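Side-chain contacts in possible periplasmic protein (Campylobacter jejuni, PDB 3RGC), which is a SurA-like periplasmic chaperone that probably has peptidyl-prolyl cis-trans isomerase activity: residues I42-M45 with K46-G49; Q84-E87 with Q88-T91; N92-K95 with D96-R100; N145-T148 with L149-I152; V226-Q229 with R230-I234. All blocks are in the same frame, centred on the assembly; numbering follows the deposited sequence.

Contact 1: I42-M45 with K46-G49; sequences ISQM and KQLG
Gln44 O takes the backbone N-H of Leu48 in the shortest bond of this helix end, Leu48 N to Gln44 O being 2.9 Å. Gln47 N bonds to Ser43 O and Lys46 N to Ile42 O in the same i to i+4 pattern, one turn along helix 30-48. Outside this frame Lys46 and Ile42 lie side by side. With CG anti to the carbonyl carbon (chi1 -58°), Lys46 points the same way as Ile42, and its CE meets Ile42 CG2 at 3.8 Å. Leu48 CB and CG both lie 3.4 Å from Gln44 O, covering the bonded carbonyl with hydrocarbon. The amides of Gln44 and Gln47 are turned 63° apart, and Gln44 NE2 stays 3.9 Å from Gln47 NE2. The polar end of Gln44 is held instead by Tyr237, whose OH bonds to Gln44 OE1; a weak bond joins Ser43 OG to Asp8. At the C-terminal end Gly49 turns to positive phi (64°) in a Schellman motif, with Gly49 N bonded to Lys46 O at 3.1 Å. Helix 86-107 lies against this end, where Leu48 and Gln44 meet Leu102. The chemistry is thus divided: main-chain bonds carry the turn, aliphatic groups shield one of its carbonyls, and the amide oxygen of the buried Gln44 is satisfied by the hydroxyl of Tyr237.

Contact 2: Q84-E87 with Q88-T91; sequences QSYE and QFRT
Ser85 and Gln88 meet at the start of helix 86-107 through a capping hydrogen bond. Ser85 OG, standing between its own backbone N and carbonyl carbon (chi1 67°), accepts from Gln88 N at 3.2 Å, while Ser85 O takes a straight bond from Phe89 N at 3.0 Å. Further along, two donors of one residue grip Glu87 O. Thr91 N lies 3.2 Å from Glu87 O and Thr91 OG1 lies 3.0 Å from it, and they approach from opposite faces of the carbonyl plane. The hydroxyl bond helps hold the threonine side chain in its rotamer.

The second kind is a CH-pi contact. Arg90 CG sits over one face of the Tyr86 ring, 3.8 Å from its centroid and 22° off the normal, with CD against the ring atom CE2. The guanidinium plane is turned 50° from the ring, and Tyr86 OH lies at its edge. That charged end is held by a salt bridge from Arg90 NH2 to Asp58.

Apolar packing completes the set: Tyr86 CE1 touches Phe89 CD2 at 3.9 Å, and Phe89 continues to Phe75 and Phe93. Tyr86 also has a cation-pi partner in Lys76. A serine before the first turn, accepting from the amide three residues on, is the classic N-cap, here opening a long helix of the SurA-type N-terminal region.

Contact 3: N92-K95 with D96-R100; sequences NFKK and DLEKR
Phe93 and Leu97 form an apolar i to i+4 pair midway along helix 86-107, a local side-chain contact in which the Phe93 ring also meets Phe89 and packs on helix 54-67. Leu97 brings its CD1 methyl up to the ring, 3.5 Å from Phe93 CE2 and 3.6 Å from Phe93 CD2, so one methyl does most of the touching. The first torsions explain the meeting: Phe93 holds CG anti to its backbone N (chi1 -172°), and Leu97 holds CG anti to its carbonyl carbon (chi1 -68°). On helix 54-67 the ring rests on Leu57, Ala60 and Ile61.

Beneath the pair runs an unbroken ladder of backbone bonds. Leu97 N bonds to Phe93 O at 3.1 Å, and Glu98 N reaches Lys94 O at 2.9 Å; Asp96 and Lys99 repeat the pattern on Asn92 and Lys95.

Charged groups gather round Glu98. Lys94 stretches out fully, and its CE lies 3.7 Å from Glu98 OE2, yet Lys94 NZ stops 4.3 Å from that oxygen, beyond a salt bridge. Lys95 meets the other oxygen through carbon, its CG being 3.7 Å from Glu98 OE1. Lys99 is different, for its NZ forms a salt bridge with Glu41 on helix 30-48. Lys94 would thus be expected to favour the charged form of Glu98 through its field more than through a bond, with Lys95 contributing mainly its aliphatic part, while the salt bridge of this part of the helix is the one from Lys99 to Glu41.

Contact 4: N145-T148 with L149-I152; sequences NPQT and LENI
Gln147 and Glu150 meet in the first turn of helix 146-154, which an asparagine N-cap opens and which packs on the four-stranded antiparallel sheet of the Cj1289-like C-terminal family region. The amide of Gln147 lies nearly parallel to the carboxylate plane of Glu150, 10° apart, but touches its aliphatic part: Gln147 NE2 is 3.6 Å from Glu150 CG, and Gln147 OE1 is 3.6 Å from Glu150 CB. The bend at chi2 (-43°) in Gln147 brings its amide against these two carbons.

Thr148 OG1 donates to Asn145 O at 2.9 Å, while Asn145 OD1 accepts weakly from Gln147 N and Thr148 N in the cap. Thr148 OG1 also bonds to Ser143 OG, and Leu149 packs on Tyr141 and Tyr198. Asn145 ND2 donates a hydrogen bond to Lys129 O, Asn151 ND2 one to Asp128 O and Gln147 NE2 a weak one to Gln182 O, all three acceptors belonging to the second subunit. Within the helix, Ile152 CG1 lies 3.4 Å from Thr148 O, and Asn151 N reaches Gln147 O at 3.1 Å from a place 42° above the carbonyl plane.

Contact 5: V226-Q229 with R230-I234; sequences VSEQ and RQNFI
Glu228 and Asn232 are the side chains that meet most closely here, one turn apart on helix 218-244. The amide comes at the aliphatic part of the acid: Asn232 ND2 lies 3.4 Å from Glu228 CG. The same nitrogen gives a weak bond to Glu228 OE2 at 3.5 Å, with the amide and carboxylate planes almost perpendicular, 87° apart. Glu228 holds CG anti to its backbone N (chi1 171°), and Asn232 holds CG anti to its carbonyl carbon, which brings the two ends together. Glu228 O is close to the same amide, 3.2 Å from Asn232 CG, but its bond is with the main chain, Asn232 N at 3.0 Å.

The next shell is this backbone ladder. Gln231 N reaches Ser227 O at 3.0 Å and Phe233 N reaches Gln229 O at 3.1 Å, while Arg230 N bonds to Val226 O and, weakly, to Ser227 O. These bonds set the spacing that lets Glu228 and Asn232 meet.

Further out, Gln229 OE1 accepts from Asp113 N, tying the helix to the loop beyond helix 86-107; Glu228 OE1 has a long, weak ion pair with Lys129. Phe233 rests on Met109 and Ala110 of the connecting segment and on Ile106, and Arg230 packs on Tyr103 and Ala107. One flank of helix 218-244 therefore lies against the end of helix 86-107 and the segment that follows it.

Contacts 2 and 3 are successive parts of helix 86-107, with centres 13 Å apart, so the N-cap of contact 2 and the Phe93-Leu97 pair of contact 3 lie on one continuous helix. Contact 1 ends a neighbouring helix and touches contact 3 directly, Met45 CE packing on Glu98 CB at 3.6 Å. Contact 5 comes within about 5 Å of contact 3 by nearest atoms but does not touch it; it lies about 9 Å from contact 1, again by nearest atoms. Contact 4 stands apart, in the Cj1289-like C-terminal family region, with its centre 47 Å from that of contact 1 and on the opposite side of the chain's centre. It alone meets the second subunit.

Contact 1: I42-M45 with K46-G49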
# COMPACT_ATOMS: atom_id res chain seq x y z
N ILE B 42 -11.83 -20.31 -30.80
CA ILE B 42 -11.91 -21.76 -30.75
C ILE B 42 -11.00 -22.37 -31.80
O ILE B 42 -10.30 -23.34 -31.54
CB ILE B 42 -13.34 -22.24 -30.98
CG1 ILE B 42 -14.20 -21.92 -29.75
CG2 ILE B 42 -13.38 -23.73 -31.27
CD1 ILE B 42 -15.70 -22.00 -30.02
N SER B 43 -11.01 -21.79 -33.00
CA SER B 43 -10.19 -22.30 -34.10
C SER B 43 -8.70 -22.12 -33.86
O SER B 43 -7.88 -22.97 -34.21
CB SER B 43 -10.61 -21.65 -35.42
OG SER B 43 -9.48 -21.25 -36.17
N GLN B 44 -8.34 -20.99 -33.27
CA GLN B 44 -6.96 -20.74 -32.86
C GLN B 44 -6.57 -21.69 -31.72
O GLN B 44 -5.43 -22.16 -31.66
CB GLN B 44 -6.80 -19.29 -32.41
CG GLN B 44 -6.85 -18.31 -33.57
CD GLN B 44 -5.85 -18.65 -34.67
OE1 GLN B 44 -4.65 -18.84 -34.41
NE2 GLN B 44 -6.34 -18.72 -35.90
N MET B 45 -7.51 -21.97 -30.83
CA MET B 45 -7.28 -22.92 -29.74
C MET B 45 -6.86 -24.30 -30.29
O MET B 45 -5.91 -24.90 -29.82
CB MET B 45 -8.53 -23.02 -28.86
CG MET B 45 -8.70 -21.82 -27.88
SD MET B 45 -10.10 -21.96 -26.75
CE MET B 45 -9.97 -23.67 -26.25
N LYS B 46 -7.57 -24.78 -31.30
CA LYS B 46 -7.22 -26.02 -31.98
C LYS B 46 -5.81 -25.98 -32.56
O LYS B 46 -4.98 -26.85 -32.27
CB LYS B 46 -8.21 -26.29 -33.12
CG LYS B 46 -9.66 -26.38 -32.70
CD LYS B 46 -10.56 -26.58 -33.90
CE LYS B 46 -12.02 -26.54 -33.51
NZ LYS B 46 -12.29 -27.51 -32.42
N GLN B 47 -5.55 -24.98 -33.40
CA GLN B 47 -4.29 -24.88 -34.12
C GLN B 47 -3.09 -24.71 -33.19
O GLN B 47 -2.01 -25.22 -33.48
CB GLN B 47 -4.34 -23.72 -35.11
CG GLN B 47 -5.45 -23.83 -36.15
CD GLN B 47 -5.48 -22.63 -37.08
OE1 GLN B 47 -4.44 -22.01 -37.33
NE2 GLN B 47 -6.66 -22.28 -37.58
N LEU B 48 -3.27 -23.98 -32.09
CA LEU B 48 -2.15 -23.74 -31.18
C LEU B 48 -2.09 -24.81 -30.09
O LEU B 48 -1.21 -24.78 -29.25
CB LEU B 48 -2.24 -22.35 -30.56
CG LEU B 48 -2.19 -21.18 -31.55
CD1 LEU B 48 -2.53 -19.82 -30.87
CD2 LEU B 48 -0.83 -21.12 -32.27
N GLY B 49 -3.02 -25.76 -30.13
CA GLY B 49 -3.04 -26.84 -29.17
C GLY B 49 -3.28 -26.33 -27.76
O GLY B 49 -2.59 -26.73 -26.82

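Contact 2: Q84-E87 with Q88-T91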
# COMPACT_ATOMS: atom_id res chain seq x y z
N GLN B 84 -27.23 -21.09 -8.14
CA GLN B 84 -26.42 -21.43 -9.31
C GLN B 84 -25.62 -22.69 -8.99
O GLN B 84 -25.31 -22.96 -7.82
CB GLN B 84 -25.48 -20.27 -9.69
N SER B 85 -25.28 -23.46 -10.03
CA SER B 85 -24.68 -24.77 -9.83
C SER B 85 -23.17 -24.77 -9.93
O SER B 85 -22.60 -24.15 -10.84
CB SER B 85 -25.26 -25.80 -10.80
OG SER B 85 -24.90 -25.52 -12.13
N TYR B 86 -22.53 -25.48 -9.02
CA TYR B 86 -21.08 -25.62 -9.05
C TYR B 86 -20.63 -26.09 -10.41
O TYR B 86 -19.64 -25.61 -10.95
CB TYR B 86 -20.61 -26.62 -8.00
CG TYR B 86 -19.11 -26.79 -7.99
CD1 TYR B 86 -18.27 -25.68 -7.82
CD2 TYR B 86 -18.52 -28.03 -8.17
CE1 TYR B 86 -16.91 -25.81 -7.82
CE2 TYR B 86 -17.14 -28.17 -8.17
CZ TYR B 86 -16.34 -27.05 -8.00
OH TYR B 86 -14.97 -27.17 -8.00
N GLU B 87 -21.37 -27.05 -10.95
CA GLU B 87 -20.99 -27.68 -12.21
C GLU B 87 -20.98 -26.66 -13.35
O GLU B 87 -20.13 -26.74 -14.24
CB GLU B 87 -21.93 -28.85 -12.51
CG GLU B 87 -21.97 -29.88 -11.39
CD GLU B 87 -22.93 -31.03 -11.68
OE1 GLU B 87 -23.95 -30.81 -12.36
OE2 GLU B 87 -22.65 -32.17 -11.22
N GLN B 88 -21.90 -25.71 -13.30
CA GLN B 88 -21.97 -24.67 -14.31
C GLN B 88 -20.77 -23.78 -14.14
O GLN B 88 -20.05 -23.50 -15.10
CB GLN B 88 -23.26 -23.85 -14.16
CG GLN B 88 -23.55 -22.94 -15.36
CD GLN B 88 -23.56 -23.70 -16.68
OE1 GLN B 88 -24.21 -24.74 -16.81
NE2 GLN B 88 -22.84 -23.18 -17.68
N PHE B 89 -20.56 -23.34 -12.90
CA PHE B 89 -19.40 -22.54 -12.54
C PHE B 89 -18.11 -23.12 -13.11
O PHE B 89 -17.35 -22.42 -13.78
CB PHE B 89 -19.28 -22.42 -11.02
CG PHE B 89 -17.98 -21.84 -10.56
CD1 PHE B 89 -17.79 -20.46 -10.51
CD2 PHE B 89 -16.94 -22.66 -10.18
CE1 PHE B 89 -16.59 -19.92 -10.09
CE2 PHE B 89 -15.73 -22.13 -9.74
CZ PHE B 89 -15.56 -20.75 -9.70
N ARG B 90 -17.86 -24.41 -12.85
CA ARG B 90 -16.66 -25.07 -13.36
C ARG B 90 -16.60 -24.97 -14.87
O ARG B 90 -15.54 -24.76 -15.43
CB ARG B 90 -16.62 -26.56 -12.99
CG ARG B 90 -16.31 -26.86 -11.53
CD ARG B 90 -16.16 -28.37 -11.29
NE ARG B 90 -14.78 -28.85 -11.36
CZ ARG B 90 -14.30 -29.63 -12.32
NH1 ARG B 90 -15.10 -30.03 -13.31
NH2 ARG B 90 -13.03 -30.02 -12.30
N THR B 91 -17.73 -25.15 -15.52
CA THR B 91 -17.75 -25.12 -16.98
C THR B 91 -17.36 -23.73 -17.47
O THR B 91 -16.52 -23.60 -18.36
CB THR B 91 -19.14 -25.51 -17.54
OG1 THR B 91 -19.43 -26.86 -17.18
CG2 THR B 91 -19.16 -25.37 -19.05

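Contact 3: N92-K95 with D96-R100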
# COMPACT_ATOMS: atom_id res chain seq x y z
N ASN B 92 -17.95 -22.70 -16.89
CA ASN B 92 -17.63 -21.34 -17.31
C ASN B 92 -16.22 -20.93 -16.92
O ASN B 92 -15.57 -20.18 -17.64
CB ASN B 92 -18.63 -20.33 -16.76
CG ASN B 92 -20.04 -20.57 -17.28
OD1 ASN B 92 -20.22 -21.10 -18.38
ND2 ASN B 92 -21.03 -20.19 -16.49
N PHE B 93 -15.74 -21.43 -15.79
CA PHE B 93 -14.42 -21.07 -15.30
C PHE B 93 -13.41 -21.66 -16.27
O PHE B 93 -12.46 -21.00 -16.69
CB PHE B 93 -14.23 -21.61 -13.89
CG PHE B 93 -12.98 -21.13 -13.21
CD1 PHE B 93 -13.00 -19.99 -12.44
CD2 PHE B 93 -11.81 -21.86 -13.30
CE1 PHE B 93 -11.85 -19.55 -11.79
CE2 PHE B 93 -10.66 -21.43 -12.65
CZ PHE B 93 -10.68 -20.27 -11.89
N LYS B 94 -13.65 -22.91 -16.66
CA LYS B 94 -12.79 -23.59 -17.61
C LYS B 94 -12.60 -22.82 -18.92
O LYS B 94 -11.48 -22.75 -19.44
CB LYS B 94 -13.32 -24.98 -17.91
CG LYS B 94 -12.34 -25.81 -18.75
CD LYS B 94 -12.93 -27.14 -19.09
CE LYS B 94 -12.09 -27.85 -20.10
NZ LYS B 94 -12.82 -29.05 -20.59
N LYS B 95 -13.67 -22.26 -19.46
CA LYS B 95 -13.60 -21.52 -20.71
C LYS B 95 -12.79 -20.24 -20.60
O LYS B 95 -12.05 -19.89 -21.51
CB LYS B 95 -15.00 -21.21 -21.24
CG LYS B 95 -15.65 -22.39 -21.93
CD LYS B 95 -17.13 -22.16 -22.20
CE LYS B 95 -17.76 -23.39 -22.82
NZ LYS B 95 -19.25 -23.36 -22.73
N ASP B 96 -12.94 -19.54 -19.48
CA ASP B 96 -12.08 -18.39 -19.16
C ASP B 96 -10.60 -18.77 -19.14
O ASP B 96 -9.75 -17.99 -19.59
CB ASP B 96 -12.45 -17.80 -17.80
CG ASP B 96 -13.87 -17.26 -17.76
OD1 ASP B 96 -14.41 -16.94 -18.84
OD2 ASP B 96 -14.44 -17.16 -16.64
N LEU B 97 -10.28 -19.95 -18.61
CA LEU B 97 -8.88 -20.39 -18.54
C LEU B 97 -8.35 -20.76 -19.92
O LEU B 97 -7.19 -20.49 -20.23
CB LEU B 97 -8.71 -21.58 -17.61
CG LEU B 97 -8.91 -21.38 -16.11
CD1 LEU B 97 -9.01 -22.74 -15.40
CD2 LEU B 97 -7.79 -20.54 -15.52
N GLU B 98 -9.19 -21.41 -20.72
CA GLU B 98 -8.80 -21.76 -22.08
C GLU B 98 -8.49 -20.47 -22.83
O GLU B 98 -7.46 -20.37 -23.50
CB GLU B 98 -9.91 -22.55 -22.79
CG GLU B 98 -10.10 -23.96 -22.30
CD GLU B 98 -11.41 -24.58 -22.80
OE1 GLU B 98 -12.41 -23.84 -22.90
OE2 GLU B 98 -11.44 -25.80 -23.10
N LYS B 99 -9.38 -19.49 -22.70
CA LYS B 99 -9.18 -18.19 -23.32
C LYS B 99 -7.92 -17.50 -22.79
O LYS B 99 -7.18 -16.87 -23.56
CB LYS B 99 -10.40 -17.27 -23.13
CG LYS B 99 -11.65 -17.67 -23.92
CD LYS B 99 -12.82 -16.69 -23.66
CE LYS B 99 -14.13 -17.18 -24.26
NZ LYS B 99 -14.67 -16.23 -25.29
N ARG B 100 -7.67 -17.64 -21.49
CA ARG B 100 -6.45 -17.06 -20.92
C ARG B 100 -5.19 -17.75 -21.45
O ARG B 100 -4.22 -17.07 -21.79
CB ARG B 100 -6.46 -17.06 -19.39
CG ARG B 100 -7.06 -15.80 -18.79
CD ARG B 100 -6.80 -15.66 -17.30
NE ARG B 100 -7.62 -16.56 -16.50
CZ ARG B 100 -8.93 -16.40 -16.31
NH1 ARG B 100 -9.57 -15.39 -16.88
NH2 ARG B 100 -9.60 -17.27 -15.57

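Contact 4: N145-T148 with L149-I152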
# COMPACT_ATOMS: atom_id res chain seq x y z
N ASN B 145 1.46 -0.90 14.32
CA ASN B 145 1.08 -2.23 13.85
C ASN B 145 0.46 -2.14 12.46
O ASN B 145 -0.60 -1.54 12.28
CB ASN B 145 0.10 -2.86 14.84
CG ASN B 145 -0.22 -4.31 14.52
OD1 ASN B 145 -0.26 -4.73 13.37
ND2 ASN B 145 -0.47 -5.08 15.56
N PRO B 146 1.13 -2.74 11.48
CA PRO B 146 0.69 -2.64 10.08
C PRO B 146 -0.59 -3.46 9.85
O PRO B 146 -1.41 -3.08 9.03
CB PRO B 146 1.88 -3.19 9.30
CG PRO B 146 2.62 -4.09 10.28
CD PRO B 146 2.36 -3.53 11.65
N GLN B 147 -0.75 -4.55 10.59
CA GLN B 147 -1.98 -5.34 10.50
C GLN B 147 -3.24 -4.63 11.02
O GLN B 147 -4.35 -5.01 10.65
CB GLN B 147 -1.83 -6.70 11.20
CG GLN B 147 -1.14 -7.74 10.35
CD GLN B 147 -1.63 -7.72 8.92
OE1 GLN B 147 -2.81 -7.95 8.65
NE2 GLN B 147 -0.72 -7.42 7.99
N THR B 148 -3.08 -3.64 11.89
CA THR B 148 -4.23 -2.86 12.36
C THR B 148 -4.68 -1.86 11.27
O THR B 148 -5.87 -1.52 11.17
CB THR B 148 -3.96 -2.11 13.69
OG1 THR B 148 -3.19 -0.93 13.43
CG2 THR B 148 -3.20 -3.00 14.65
N LEU B 149 -3.73 -1.40 10.47
CA LEU B 149 -4.07 -0.59 9.31
C LEU B 149 -4.61 -1.44 8.17
O LEU B 149 -5.48 -0.99 7.42
CB LEU B 149 -2.87 0.26 8.86
CG LEU B 149 -2.29 1.17 9.93
CD1 LEU B 149 -1.13 1.97 9.38
CD2 LEU B 149 -3.37 2.11 10.51
N GLU B 150 -4.11 -2.67 8.04
CA GLU B 150 -4.64 -3.59 7.04
C GLU B 150 -6.12 -3.87 7.31
O GLU B 150 -6.95 -3.78 6.41
CB GLU B 150 -3.87 -4.91 7.01
CG GLU B 150 -2.52 -4.83 6.30
CD GLU B 150 -2.66 -4.46 4.83
OE1 GLU B 150 -3.79 -4.50 4.31
OE2 GLU B 150 -1.63 -4.13 4.20
N ASN B 151 -6.43 -4.20 8.55
CA ASN B 151 -7.82 -4.39 8.97
C ASN B 151 -8.75 -3.18 8.73
O ASN B 151 -9.96 -3.29 8.88
CB ASN B 151 -7.87 -4.88 10.42
CG ASN B 151 -7.13 -6.20 10.61
OD1 ASN B 151 -6.84 -6.88 9.63
ND2 ASN B 151 -6.82 -6.56 11.85
N ILE B 152 -8.20 -2.04 8.34
CA ILE B 152 -9.03 -0.89 7.98
C ILE B 152 -9.19 -0.78 6.46
O ILE B 152 -10.26 -0.41 5.97
CB ILE B 152 -8.49 0.43 8.58
CG1 ILE B 152 -8.51 0.36 10.11
CG2 ILE B 152 -9.32 1.60 8.15
CD1 ILE B 152 -7.75 1.49 10.75

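Contact 5: V226-Q229 with R230-I234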
# COMPACT_ATOMS: atom_id res chain seq x y z
N VAL B 226 4.66 -1.71 -21.85
CA VAL B 226 4.66 -3.14 -22.09
C VAL B 226 3.23 -3.68 -22.20
O VAL B 226 2.92 -4.46 -23.09
CB VAL B 226 5.41 -3.87 -20.97
CG1 VAL B 226 5.18 -5.38 -21.06
CG2 VAL B 226 6.90 -3.53 -21.03
N SER B 227 2.36 -3.27 -21.28
CA SER B 227 0.95 -3.65 -21.37
C SER B 227 0.37 -3.30 -22.74
O SER B 227 -0.29 -4.12 -23.38
CB SER B 227 0.13 -2.97 -20.27
OG SER B 227 -1.09 -2.46 -20.81
N GLU B 228 0.61 -2.07 -23.19
CA GLU B 228 0.10 -1.65 -24.49
C GLU B 228 0.68 -2.42 -25.66
O GLU B 228 -0.03 -2.71 -26.64
CB GLU B 228 0.32 -0.16 -24.72
CG GLU B 228 -0.01 0.24 -26.14
CD GLU B 228 -0.44 1.68 -26.25
OE1 GLU B 228 -0.45 2.38 -25.21
OE2 GLU B 228 -0.78 2.10 -27.37
N GLN B 229 1.97 -2.74 -25.60
CA GLN B 229 2.55 -3.54 -26.67
C GLN B 229 1.86 -4.90 -26.75
O GLN B 229 1.66 -5.44 -27.85
CB GLN B 229 4.06 -3.70 -26.50
CG GLN B 229 4.88 -2.40 -26.63
CD GLN B 229 6.35 -2.64 -26.28
OE1 GLN B 229 7.08 -3.32 -27.01
NE2 GLN B 229 6.78 -2.11 -25.14
N ARG B 230 1.48 -5.45 -25.60
CA ARG B 230 0.82 -6.76 -25.56
C ARG B 230 -0.56 -6.69 -26.19
O ARG B 230 -0.91 -7.48 -27.07
CB ARG B 230 0.70 -7.29 -24.14
CG ARG B 230 0.25 -8.75 -24.07
CD ARG B 230 -0.10 -9.19 -22.64
NE ARG B 230 -0.43 -10.61 -22.53
CZ ARG B 230 -1.66 -11.12 -22.57
NH1 ARG B 230 -2.71 -10.32 -22.71
NH2 ARG B 230 -1.85 -12.43 -22.45
N GLN B 231 -1.34 -5.72 -25.72
CA GLN B 231 -2.70 -5.47 -26.19
C GLN B 231 -2.77 -5.24 -27.69
O GLN B 231 -3.65 -5.79 -28.36
CB GLN B 231 -3.27 -4.27 -25.44
CG GLN B 231 -4.48 -3.63 -26.09
CD GLN B 231 -4.86 -2.31 -25.43
OE1 GLN B 231 -4.74 -2.15 -24.21
NE2 GLN B 231 -5.29 -1.34 -26.24
N ASN B 232 -1.85 -4.44 -28.22
CA ASN B 232 -1.80 -4.13 -29.65
C ASN B 232 -1.46 -5.33 -30.51
O ASN B 232 -2.05 -5.55 -31.57
CB ASN B 232 -0.79 -3.02 -29.95
CG ASN B 232 -1.22 -1.68 -29.38
OD1 ASN B 232 -2.36 -1.52 -28.94
ND2 ASN B 232 -0.30 -0.72 -29.38
N PHE B 233 -0.47 -6.09 -30.05
CA PHE B 233 -0.05 -7.28 -30.78
C PHE B 233 -1.18 -8.31 -30.84
O PHE B 233 -1.40 -8.96 -31.86
CB PHE B 233 1.18 -7.90 -30.11
CG PHE B 233 1.64 -9.15 -30.78
CD1 PHE B 233 2.58 -9.09 -31.80
CD2 PHE B 233 1.14 -10.38 -30.40
CE1 PHE B 233 3.01 -10.25 -32.43
CE2 PHE B 233 1.57 -11.55 -31.04
CZ PHE B 233 2.50 -11.49 -32.05
N ILE B 234 -1.87 -8.47 -29.72
CA ILE B 234 -3.02 -9.36 -29.66
C ILE B 234 -4.11 -8.88 -30.63
O ILE B 234 -4.59 -9.65 -31.46
CB ILE B 234 -3.57 -9.45 -28.24
CG1 ILE B 234 -2.63 -10.29 -27.36
CG2 ILE B 234 -4.96 -10.05 -28.24
CD1 ILE B 234 -3.11 -10.41 -25.92